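Local structure of protein TASOR (Homo sapiens, 6TL1) at residues R12-V17 / R37-V42; V130-M135 / V199-V204; L109-D114 / T180-Y185. The protein serves through this pseudo-PARP domain and other parts as a component of the HUSH complex, which maintains epigenetic silencing at chromatin rich in H3K9me3. All coordinates share one frame; numbering follows the deposited sequence.

Contact 1: R12-V17 / R37-V42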
loop_
_atom_site.group_PDB
_atom_site.type_symbol
_atom_site.label_atom_id
_atom_site.label_comp_id
_atom_site.label_asym_id
_atom_site.label_seq_id
_atom_site.Cartn_x
_atom_site.Cartn_y
_atom_site.Cartn_z
ATOM N N ARG A 12 -14.283 -5.126 18.603
ATOM C CA ARG A 12 -13.028 -5.833 18.358
ATOM C C ARG A 12 -12.551 -5.644 16.918
ATOM O O ARG A 12 -11.365 -5.391 16.675
ATOM C CB ARG A 12 -13.182 -7.317 18.688
ATOM C CG ARG A 12 -11.939 -8.133 18.343
ATOM C CD ARG A 12 -12.120 -9.620 18.646
ATOM N NE ARG A 12 -12.073 -9.912 20.079
ATOM C CZ ARG A 12 -10.954 -10.144 20.762
ATOM N NH1 ARG A 12 -9.775 -10.114 20.150
ATOM N NH2 ARG A 12 -11.013 -10.410 22.062
ATOM N N GLU A 13 -13.451 -5.803 15.944
ATOM C CA GLU A 13 -13.037 -5.710 14.544
ATOM C C GLU A 13 -12.591 -4.301 14.192
ATOM O O GLU A 13 -11.631 -4.114 13.440
ATOM C CB GLU A 13 -14.176 -6.144 13.622
ATOM C CG GLU A 13 -14.686 -7.549 13.870
ATOM C CD GLU A 13 -15.369 -8.146 12.645
ATOM O OE1 GLU A 13 -16.393 -7.587 12.196
ATOM O OE2 GLU A 13 -14.875 -9.169 12.124
ATOM N N PHE A 14 -13.293 -3.300 14.715
ATOM C CA PHE A 14 -12.931 -1.908 14.484
ATOM C C PHE A 14 -11.548 -1.602 15.042
ATOM O O PHE A 14 -10.723 -0.970 14.369
ATOM C CB PHE A 14 -13.988 -1.003 15.120
ATOM C CG PHE A 14 -13.810 0.464 14.835
ATOM C CD1 PHE A 14 -12.972 1.237 15.629
ATOM C CD2 PHE A 14 -14.493 1.076 13.800
ATOM C CE1 PHE A 14 -12.817 2.589 15.389
ATOM C CE2 PHE A 14 -14.338 2.431 13.555
ATOM C CZ PHE A 14 -13.501 3.183 14.350
ATOM N N GLU A 15 -11.261 -2.079 16.257
ATOM C CA GLU A 15 -9.985 -1.752 16.876
ATOM C C GLU A 15 -8.838 -2.556 16.284
ATOM O O GLU A 15 -7.699 -2.083 16.322
ATOM C CB GLU A 15 -10.051 -2.013 18.386
ATOM C CG GLU A 15 -11.086 -1.175 19.141
ATOM C CD GLU A 15 -10.901 0.324 18.956
ATOM O OE1 GLU A 15 -9.740 0.779 18.855
ATOM O OE2 GLU A 15 -11.922 1.046 18.899
ATOM N N ASP A 16 -9.122 -3.726 15.702
ATOM C CA ASP A 16 -8.122 -4.448 14.914
ATOM C C ASP A 16 -7.677 -3.641 13.696
ATOM O O ASP A 16 -6.486 -3.603 13.364
ATOM C CB ASP A 16 -8.663 -5.813 14.477
ATOM C CG ASP A 16 -8.604 -6.863 15.585
ATOM O OD1 ASP A 16 -7.971 -6.617 16.633
ATOM O OD2 ASP A 16 -9.201 -7.945 15.399
ATOM N N VAL A 17 -8.630 -3.052 12.970
ATOM C CA VAL A 17 -8.281 -2.257 11.795
ATOM C C VAL A 17 -7.487 -1.029 12.209
ATOM O O VAL A 17 -6.470 -0.691 11.599
ATOM C CB VAL A 17 -9.544 -1.861 11.015
ATOM C CG1 VAL A 17 -9.169 -0.982 9.818
ATOM C CG2 VAL A 17 -10.285 -3.105 10.569
ATOM N N ARG A 37 -12.705 7.671 12.425
ATOM C CA ARG A 37 -14.074 7.788 12.885
ATOM C C ARG A 37 -15.010 6.790 12.238
ATOM O O ARG A 37 -16.106 6.575 12.762
ATOM C CB ARG A 37 -14.594 9.203 12.638
ATOM C CG ARG A 37 -13.643 10.290 13.153
ATOM C CD ARG A 37 -14.414 11.530 13.526
ATOM N NE ARG A 37 -13.549 12.677 13.768
ATOM C CZ ARG A 37 -13.996 13.846 14.205
ATOM N NH1 ARG A 37 -15.293 14.001 14.427
ATOM N NH2 ARG A 37 -13.160 14.858 14.399
ATOM N N ARG A 38 -14.615 6.183 11.123
ATOM C CA ARG A 38 -15.393 5.081 10.581
ATOM C C ARG A 38 -14.449 4.144 9.850
ATOM O O ARG A 38 -13.349 4.530 9.442
ATOM C CB ARG A 38 -16.534 5.549 9.675
ATOM C CG ARG A 38 -16.147 6.374 8.485
ATOM C CD ARG A 38 -17.401 6.754 7.713
ATOM N NE ARG A 38 -17.093 7.358 6.423
ATOM C CZ ARG A 38 -17.975 7.499 5.439
ATOM N NH1 ARG A 38 -19.219 7.071 5.596
ATOM N NH2 ARG A 38 -17.609 8.064 4.297
ATOM N N ALA A 39 -14.884 2.894 9.715
ATOM C CA ALA A 39 -14.029 1.845 9.183
ATOM C C ALA A 39 -14.901 0.734 8.616
ATOM O O ALA A 39 -15.946 0.402 9.190
ATOM C CB ALA A 39 -13.088 1.297 10.261
ATOM N N CYS A 40 -14.477 0.179 7.482
ATOM C CA CYS A 40 -15.132 -0.970 6.870
ATOM C C CYS A 40 -14.108 -2.033 6.514
ATOM O O CYS A 40 -12.996 -1.712 6.088
ATOM C CB CYS A 40 -15.865 -0.588 5.575
ATOM S SG CYS A 40 -17.124 0.666 5.727
ATOM N N LEU A 41 -14.487 -3.300 6.666
ATOM C CA LEU A 41 -13.705 -4.356 6.044
ATOM C C LEU A 41 -14.170 -4.528 4.605
ATOM O O LEU A 41 -15.328 -4.261 4.267
ATOM C CB LEU A 41 -13.824 -5.679 6.808
ATOM C CG LEU A 41 -13.074 -5.699 8.137
ATOM C CD1 LEU A 41 -13.515 -6.837 9.032
ATOM C CD2 LEU A 41 -11.572 -5.765 7.874
ATOM N N VAL A 42 -13.246 -4.921 3.740
ATOM C CA VAL A 42 -13.554 -5.110 2.333
ATOM C C VAL A 42 -13.643 -6.608 2.067
ATOM O O VAL A 42 -12.773 -7.381 2.490
ATOM C CB VAL A 42 -12.505 -4.431 1.437
ATOM C CG1 VAL A 42 -12.838 -4.658 -0.027
ATOM C CG2 VAL A 42 -12.437 -2.934 1.749
#

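Contact 2: V130-M135 / V199-V204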
loop_
_atom_site.group_PDB
_atom_site.type_symbol
_atom_site.label_atom_id
_atom_site.label_comp_id
_atom_site.label_asym_id
_atom_site.label_seq_id
_atom_site.Cartn_x
_atom_site.Cartn_y
_atom_site.Cartn_z
ATOM N N VAL A 130 -7.374 3.446 2.203
ATOM C CA VAL A 130 -7.550 2.023 1.919
ATOM C C VAL A 130 -6.347 1.273 2.466
ATOM O O VAL A 130 -5.196 1.681 2.268
ATOM C CB VAL A 130 -7.739 1.760 0.413
ATOM C CG1 VAL A 130 -7.869 0.241 0.123
ATOM C CG2 VAL A 130 -9.013 2.416 -0.078
ATOM N N ILE A 131 -6.620 0.232 3.241
ATOM C CA ILE A 131 -5.602 -0.669 3.751
ATOM C C ILE A 131 -5.581 -1.891 2.846
ATOM O O ILE A 131 -6.597 -2.589 2.704
ATOM C CB ILE A 131 -5.879 -1.070 5.208
ATOM C CG1 ILE A 131 -5.860 0.164 6.128
ATOM C CG2 ILE A 131 -4.916 -2.177 5.651
ATOM C CD1 ILE A 131 -6.196 -0.152 7.584
ATOM N N PHE A 132 -4.430 -2.141 2.229
ATOM C CA PHE A 132 -4.231 -3.307 1.379
ATOM C C PHE A 132 -3.460 -4.367 2.135
ATOM O O PHE A 132 -2.495 -4.058 2.839
ATOM C CB PHE A 132 -3.443 -2.950 0.116
ATOM C CG PHE A 132 -4.160 -2.021 -0.796
ATOM C CD1 PHE A 132 -4.022 -0.655 -0.658
ATOM C CD2 PHE A 132 -4.987 -2.519 -1.796
ATOM C CE1 PHE A 132 -4.689 0.208 -1.515
ATOM C CE2 PHE A 132 -5.665 -1.669 -2.642
ATOM C CZ PHE A 132 -5.521 -0.296 -2.497
ATOM N N LYS A 133 -3.853 -5.622 1.953
ATOM C CA LYS A 133 -2.947 -6.693 2.311
ATOM C C LYS A 133 -2.056 -6.954 1.103
ATOM O O LYS A 133 -2.491 -6.841 -0.046
ATOM C CB LYS A 133 -3.682 -7.963 2.747
ATOM C CG LYS A 133 -4.449 -8.707 1.681
ATOM C CD LYS A 133 -4.953 -10.037 2.260
ATOM C CE LYS A 133 -5.855 -10.810 1.293
ATOM N NZ LYS A 133 -6.454 -12.008 1.974
ATOM N N ILE A 134 -0.780 -7.224 1.371
ATOM C CA ILE A 134 0.225 -7.374 0.330
ATOM C C ILE A 134 1.109 -8.549 0.692
ATOM O O ILE A 134 1.179 -8.972 1.849
ATOM C CB ILE A 134 1.102 -6.110 0.149
ATOM C CG1 ILE A 134 1.777 -5.765 1.486
ATOM C CG2 ILE A 134 0.259 -4.969 -0.371
ATOM C CD1 ILE A 134 2.732 -4.579 1.434
ATOM N N MET A 135 1.785 -9.069 -0.325
ATOM C CA MET A 135 2.922 -9.963 -0.148
ATOM C C MET A 135 4.116 -9.311 -0.810
ATOM O O MET A 135 4.167 -9.196 -2.043
ATOM C CB MET A 135 2.636 -11.333 -0.750
ATOM C CG MET A 135 1.542 -12.079 -0.013
ATOM S SD MET A 135 1.292 -13.712 -0.721
ATOM C CE MET A 135 0.407 -13.224 -2.189
ATOM N N VAL A 199 -1.538 -7.706 -4.324
ATOM C CA VAL A 199 -2.064 -6.536 -3.642
ATOM C C VAL A 199 -3.578 -6.682 -3.612
ATOM O O VAL A 199 -4.201 -6.890 -4.659
ATOM C CB VAL A 199 -1.666 -5.241 -4.370
ATOM C CG1 VAL A 199 -2.417 -4.067 -3.804
ATOM C CG2 VAL A 199 -0.133 -5.039 -4.301
ATOM N N CYS A 200 -4.169 -6.606 -2.414
ATOM C CA CYS A 200 -5.610 -6.828 -2.274
ATOM C C CYS A 200 -6.207 -5.884 -1.235
ATOM O O CYS A 200 -5.712 -5.833 -0.096
ATOM C CB CYS A 200 -5.886 -8.285 -1.885
ATOM S SG CYS A 200 -7.632 -8.728 -1.893
ATOM N N PRO A 201 -7.249 -5.128 -1.574
ATOM C CA PRO A 201 -7.886 -4.258 -0.574
ATOM C C PRO A 201 -8.484 -5.072 0.567
ATOM O O PRO A 201 -9.144 -6.094 0.353
ATOM C CB PRO A 201 -8.963 -3.522 -1.372
ATOM C CG PRO A 201 -9.263 -4.419 -2.507
ATOM C CD PRO A 201 -7.972 -5.113 -2.856
ATOM N N TYR A 202 -8.222 -4.617 1.787
ATOM C CA TYR A 202 -8.584 -5.293 3.025
ATOM C C TYR A 202 -9.514 -4.478 3.912
ATOM O O TYR A 202 -10.459 -5.034 4.483
ATOM C CB TYR A 202 -7.285 -5.631 3.791
ATOM C CG TYR A 202 -7.492 -6.227 5.159
ATOM C CD1 TYR A 202 -7.760 -7.584 5.307
ATOM C CD2 TYR A 202 -7.387 -5.441 6.309
ATOM C CE1 TYR A 202 -7.951 -8.140 6.556
ATOM C CE2 TYR A 202 -7.584 -5.987 7.559
ATOM C CZ TYR A 202 -7.851 -7.330 7.682
ATOM O OH TYR A 202 -8.036 -7.877 8.936
ATOM N N ALA A 203 -9.292 -3.167 4.028
ATOM C CA ALA A 203 -10.130 -2.334 4.880
ATOM C C ALA A 203 -10.060 -0.896 4.394
ATOM O O ALA A 203 -9.129 -0.505 3.690
ATOM C CB ALA A 203 -9.695 -2.416 6.354
ATOM N N VAL A 204 -11.063 -0.111 4.789
ATOM C CA VAL A 204 -11.120 1.320 4.506
ATOM C C VAL A 204 -11.465 2.051 5.796
ATOM O O VAL A 204 -12.368 1.631 6.529
ATOM C CB VAL A 204 -12.152 1.656 3.413
ATOM C CG1 VAL A 204 -12.035 3.113 3.007
ATOM C CG2 VAL A 204 -11.964 0.741 2.202
#

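Contact 3: L109-D114 / T180-Y185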
loop_
_atom_site.group_PDB
_atom_site.type_symbol
_atom_site.label_atom_id
_atom_site.label_comp_id
_atom_site.label_asym_id
_atom_site.label_seq_id
_atom_site.Cartn_x
_atom_site.Cartn_y
_atom_site.Cartn_z
ATOM N N LEU A 109 2.304 1.966 -3.165
ATOM C CA LEU A 109 1.601 2.001 -1.885
ATOM C C LEU A 109 2.521 2.554 -0.803
ATOM O O LEU A 109 3.724 2.298 -0.818
ATOM C CB LEU A 109 1.098 0.589 -1.474
ATOM C CG LEU A 109 0.086 -0.095 -2.399
ATOM C CD1 LEU A 109 -0.262 -1.478 -1.924
ATOM C CD2 LEU A 109 -1.185 0.739 -2.402
ATOM N N SER A 110 1.945 3.302 0.151
ATOM C CA SER A 110 2.722 3.836 1.271
ATOM C C SER A 110 3.037 2.735 2.272
ATOM O O SER A 110 2.181 1.913 2.610
ATOM C CB SER A 110 1.967 4.946 2.010
ATOM O OG SER A 110 1.942 6.165 1.308
ATOM N N ARG A 111 4.278 2.731 2.746
ATOM C CA ARG A 111 4.688 1.837 3.824
ATOM C C ARG A 111 4.111 2.280 5.168
ATOM O O ARG A 111 3.886 1.447 6.057
ATOM C CB ARG A 111 6.218 1.800 3.895
ATOM C CG ARG A 111 6.821 1.154 5.125
ATOM C CD ARG A 111 8.278 0.763 4.901
ATOM N NE ARG A 111 8.937 0.396 6.156
ATOM C CZ ARG A 111 10.257 0.385 6.347
ATOM N NH1 ARG A 111 11.079 0.726 5.364
ATOM N NH2 ARG A 111 10.758 0.034 7.527
ATOM N N TYR A 112 3.905 3.579 5.348
ATOM C CA TYR A 112 3.582 4.161 6.642
ATOM C C TYR A 112 2.214 4.820 6.595
ATOM O O TYR A 112 1.908 5.563 5.657
ATOM C CB TYR A 112 4.639 5.183 7.062
ATOM C CG TYR A 112 6.008 4.598 7.316
ATOM C CD1 TYR A 112 6.225 3.777 8.405
ATOM C CD2 TYR A 112 7.088 4.872 6.467
ATOM C CE1 TYR A 112 7.463 3.243 8.667
ATOM C CE2 TYR A 112 8.349 4.329 6.719
ATOM C CZ TYR A 112 8.519 3.517 7.835
ATOM O OH TYR A 112 9.729 2.958 8.139
ATOM N N ALA A 113 1.402 4.563 7.623
ATOM C CA ALA A 113 0.033 5.059 7.641
ATOM C C ALA A 113 -0.072 6.543 7.950
ATOM O O ALA A 113 -1.166 7.098 7.795
ATOM C CB ALA A 113 -0.796 4.280 8.664
ATOM N N ASP A 114 1.006 7.197 8.403
ATOM C CA ASP A 114 0.978 8.637 8.639
ATOM C C ASP A 114 1.713 9.424 7.557
ATOM O O ASP A 114 1.860 10.643 7.687
ATOM C CB ASP A 114 1.541 8.985 10.032
ATOM C CG ASP A 114 2.912 8.384 10.296
ATOM O OD1 ASP A 114 3.382 7.542 9.496
ATOM O OD2 ASP A 114 3.504 8.726 11.345
ATOM N N THR A 180 9.557 6.058 0.928
ATOM C CA THR A 180 8.971 5.012 1.759
ATOM C C THR A 180 7.803 4.322 1.059
ATOM O O THR A 180 6.817 3.945 1.701
ATOM C CB THR A 180 8.532 5.565 3.114
ATOM O OG1 THR A 180 7.568 6.599 2.910
ATOM C CG2 THR A 180 9.744 6.129 3.884
ATOM N N GLN A 181 7.880 4.193 -0.259
ATOM C CA GLN A 181 6.850 3.514 -1.024
ATOM C C GLN A 181 7.221 2.065 -1.279
ATOM O O GLN A 181 8.391 1.671 -1.236
ATOM C CB GLN A 181 6.610 4.207 -2.369
ATOM C CG GLN A 181 6.170 5.626 -2.234
ATOM C CD GLN A 181 4.718 5.718 -1.844
ATOM O OE1 GLN A 181 3.843 5.138 -2.491
ATOM N NE2 GLN A 181 4.455 6.410 -0.732
ATOM N N TYR A 182 6.187 1.271 -1.526
ATOM C CA TYR A 182 6.298 -0.051 -2.122
ATOM C C TYR A 182 5.834 0.051 -3.571
ATOM O O TYR A 182 4.864 0.753 -3.865
ATOM C CB TYR A 182 5.429 -1.066 -1.381
ATOM C CG TYR A 182 5.864 -1.402 0.031
ATOM C CD1 TYR A 182 7.191 -1.645 0.334
ATOM C CD2 TYR A 182 4.932 -1.477 1.063
ATOM C CE1 TYR A 182 7.591 -1.947 1.626
ATOM C CE2 TYR A 182 5.320 -1.792 2.364
ATOM C CZ TYR A 182 6.653 -2.019 2.637
ATOM O OH TYR A 182 7.059 -2.325 3.914
ATOM N N TYR A 183 6.504 -0.654 -4.473
ATOM C CA TYR A 183 6.175 -0.635 -5.902
ATOM C C TYR A 183 5.908 -2.065 -6.355
ATOM O O TYR A 183 6.848 -2.843 -6.528
ATOM C CB TYR A 183 7.309 0.005 -6.688
ATOM C CG TYR A 183 7.164 0.052 -8.198
ATOM C CD1 TYR A 183 6.275 0.926 -8.803
ATOM C CD2 TYR A 183 7.973 -0.727 -9.015
ATOM C CE1 TYR A 183 6.187 1.016 -10.197
ATOM C CE2 TYR A 183 7.885 -0.658 -10.413
ATOM C CZ TYR A 183 6.993 0.214 -10.986
ATOM O OH TYR A 183 6.903 0.291 -12.353
ATOM N N PHE A 184 4.632 -2.410 -6.510
ATOM C CA PHE A 184 4.199 -3.756 -6.844
ATOM C C PHE A 184 3.910 -3.881 -8.336
ATOM O O PHE A 184 3.329 -2.986 -8.950
ATOM C CB PHE A 184 2.959 -4.129 -6.037
ATOM C CG PHE A 184 3.244 -4.362 -4.588
ATOM C CD1 PHE A 184 3.640 -5.612 -4.141
ATOM C CD2 PHE A 184 3.130 -3.330 -3.674
ATOM C CE1 PHE A 184 3.919 -5.830 -2.799
ATOM C CE2 PHE A 184 3.396 -3.544 -2.331
ATOM C CZ PHE A 184 3.803 -4.797 -1.901
ATOM N N TYR A 185 4.306 -5.001 -8.913
ATOM C CA TYR A 185 4.085 -5.221 -10.330
ATOM C C TYR A 185 4.008 -6.718 -10.549
ATOM O O TYR A 185 4.374 -7.516 -9.680
ATOM C CB TYR A 185 5.206 -4.606 -11.170
ATOM C CG TYR A 185 6.539 -5.126 -10.716
ATOM C CD1 TYR A 185 7.051 -6.316 -11.219
ATOM C CD2 TYR A 185 7.283 -4.436 -9.767
ATOM C CE1 TYR A 185 8.263 -6.805 -10.787
ATOM C CE2 TYR A 185 8.507 -4.909 -9.341
ATOM C CZ TYR A 185 8.993 -6.088 -9.851
ATOM O OH TYR A 185 10.206 -6.569 -9.417
HETATM O O HOH W 1 4.686 5.876 3.449
#

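Contact 1: R12-V17 / R37-V42
Phe14 and Ala39 form the centre of this contact: CD2 and CE2 of the ring reach the methyl group obliquely, with Phe14 CE2 3.7 Å from Ala39 CB. CG stands anti to the backbone N (chi1 -174°), and the ring beyond it reaches the strand. Phe14 CE2 is also 4.1 Å from Arg38 C, again obliquely, while Phe14 CZ is the ring atom nearest Arg37 C, which lies at the ring edge, near its plane.

A second apolar pair lies further up the helix. Val17 and Leu41 slide past each other in opposite directions, branch against branch, with Val17 CG2 4.0 Å from Leu41 CD2. The other methyl of the same leucine, CD1, meets the carboxylate of Glu13 at its OE2, 4.1 Å away; these two side chains cross at about a right angle, and the approach is one of van der Waals contact.

Three of the charged side chains have partners outside the two segments. Arg37 NE bonds Thr208 OG1 and Arg38 NE bonds Ser206 OG, while Glu13 OE1 has a weak hydrogen bond from Gln5 NE2.

The axes of helix 12-17 and strand 37-42 run 94° to each other and approach to 8.8 Å, so the helix lies across a strand of the antiparallel sheet of the pseudo-PARP domain. Val17 also touches Ala203 and Val205 of the adjacent strand 199-209. With mainly apolar side chains meeting and no hydrogen bond between the two segments, the helix probably holds to this strand through apolar packing.

Contact 2: V130-M135 / V199-V204
Phe132 and Val199 make the tight part of this contact, Phe132 CD2 lying 3.6 Å from Val199 CG1. The same side chain also reaches proline, with Phe132 CE2 4.0 Å from Pro201 CB. One ring face carries Val130 CG1 of its own strand, 3.5 Å above the plane and offset toward the rim. Ile134 CG2 and Val199 CG2 extend this apolar layer, and helix 82-88 packs on it through Ile85.

In this antiparallel sheet of the pseudo-PARP domain the two strands are joined by backbone bonds that include a classic beta bulge: Tyr202 and Ala203 both face Ile131. Ile131 O is consequently gripped twice, by Tyr202 N at 2.8 Å and by Ala203 N at 3.1 Å, both in the carbonyl plane. Ile131 N returns a nearly straight bond to Ala203 O (168° at the hydrogen). Beyond the bulge, Lys133 and Cys200 exchange a reciprocal pair.

Helices 45-60 and 12-22 pack on the Ile131, Lys133, Cys200 and Ala203 face through Phe51 and Val17. Looser are the partly exposed side chains of Lys133, whose CG (chi1 69°) is 3.9 Å from Cys200 CB, and Tyr202, whose CD2 is 4.1 Å from Ile131 CG2.

Contact 3: L109-D114 / T180-Y185
Arg111 lies against Tyr182 with the aliphatic part of its chain. Its CB sits 3.1 Å from Thr180 O and over one face of the tyrosine ring. With CG anti to the backbone N (chi1 168°), CG approaches Tyr182 OH and CZ; CD comes to 3.5 Å from Tyr182 OH, and NE to 4.0 Å from the same oxygen. The guanidinium and ring planes are 12° apart, with Tyr182 OH oblique to the guanidinium. Tyr112 OH lies 3.0 Å above the guanidinium plane, offset toward the rim, and NH1 bonds Asn166 OD1. Within the same segment, Arg111 CG stands 3.8 Å above the centre of the Tyr112 ring, whose CE2 touches Thr180 CG2 at 3.6 Å.

In the backbone, Leu109 and Tyr182 form an antiparallel hydrogen-bonded pair, with Tyr182 N to Leu109 O at 2.8 Å and almost straight (176°). Arg111 N to Thr180 O follows at 3.0 Å. Gln181 NE2 bonds Ser110 OG; this amide also bonds Tyr177 O, and the hydroxyl Leu115 O. A water accepts from Tyr112 N and donates to Thr180 OG1.

Strand 107-110 pairs with 181-184 in the mixed sheet of the pseudo-PARP domain, and Ser110 also has a backbone bond to Phe74 of strand 71-77. Leu109, Tyr182 and Phe184 all pack on Ile134 of strand 126-134, while strand 159-162 meets Tyr182 and Phe184 through Val161 and Cys159.

How the contacts relate
Contacts 1 and 2 share the five-stranded antiparallel sheet, in which strands 34-42 and 199-209 are neighbours: Cys40 N lies 2.7 Å from Val204 O, a probable hydrogen bond. Contact 3 belongs to the mixed sheet and meets contact 2 by packing, with Ile134 CD1 3.5 Å from Phe184 CZ; its strand 107-110 is also bonded to strand 71-77, the neighbour of strand 126-134. Contacts 2 and 3 are buried, their centres 11 Å apart; contact 1, centred about 17 Å from the chain centre, is only partly buried. Chemistry follows place: the peripheral helix-on-strand contact is mainly apolar, whereas both strand pairings rest on backbone bonds, supplemented in contact 3 by an amide-hydroxyl bond and a water.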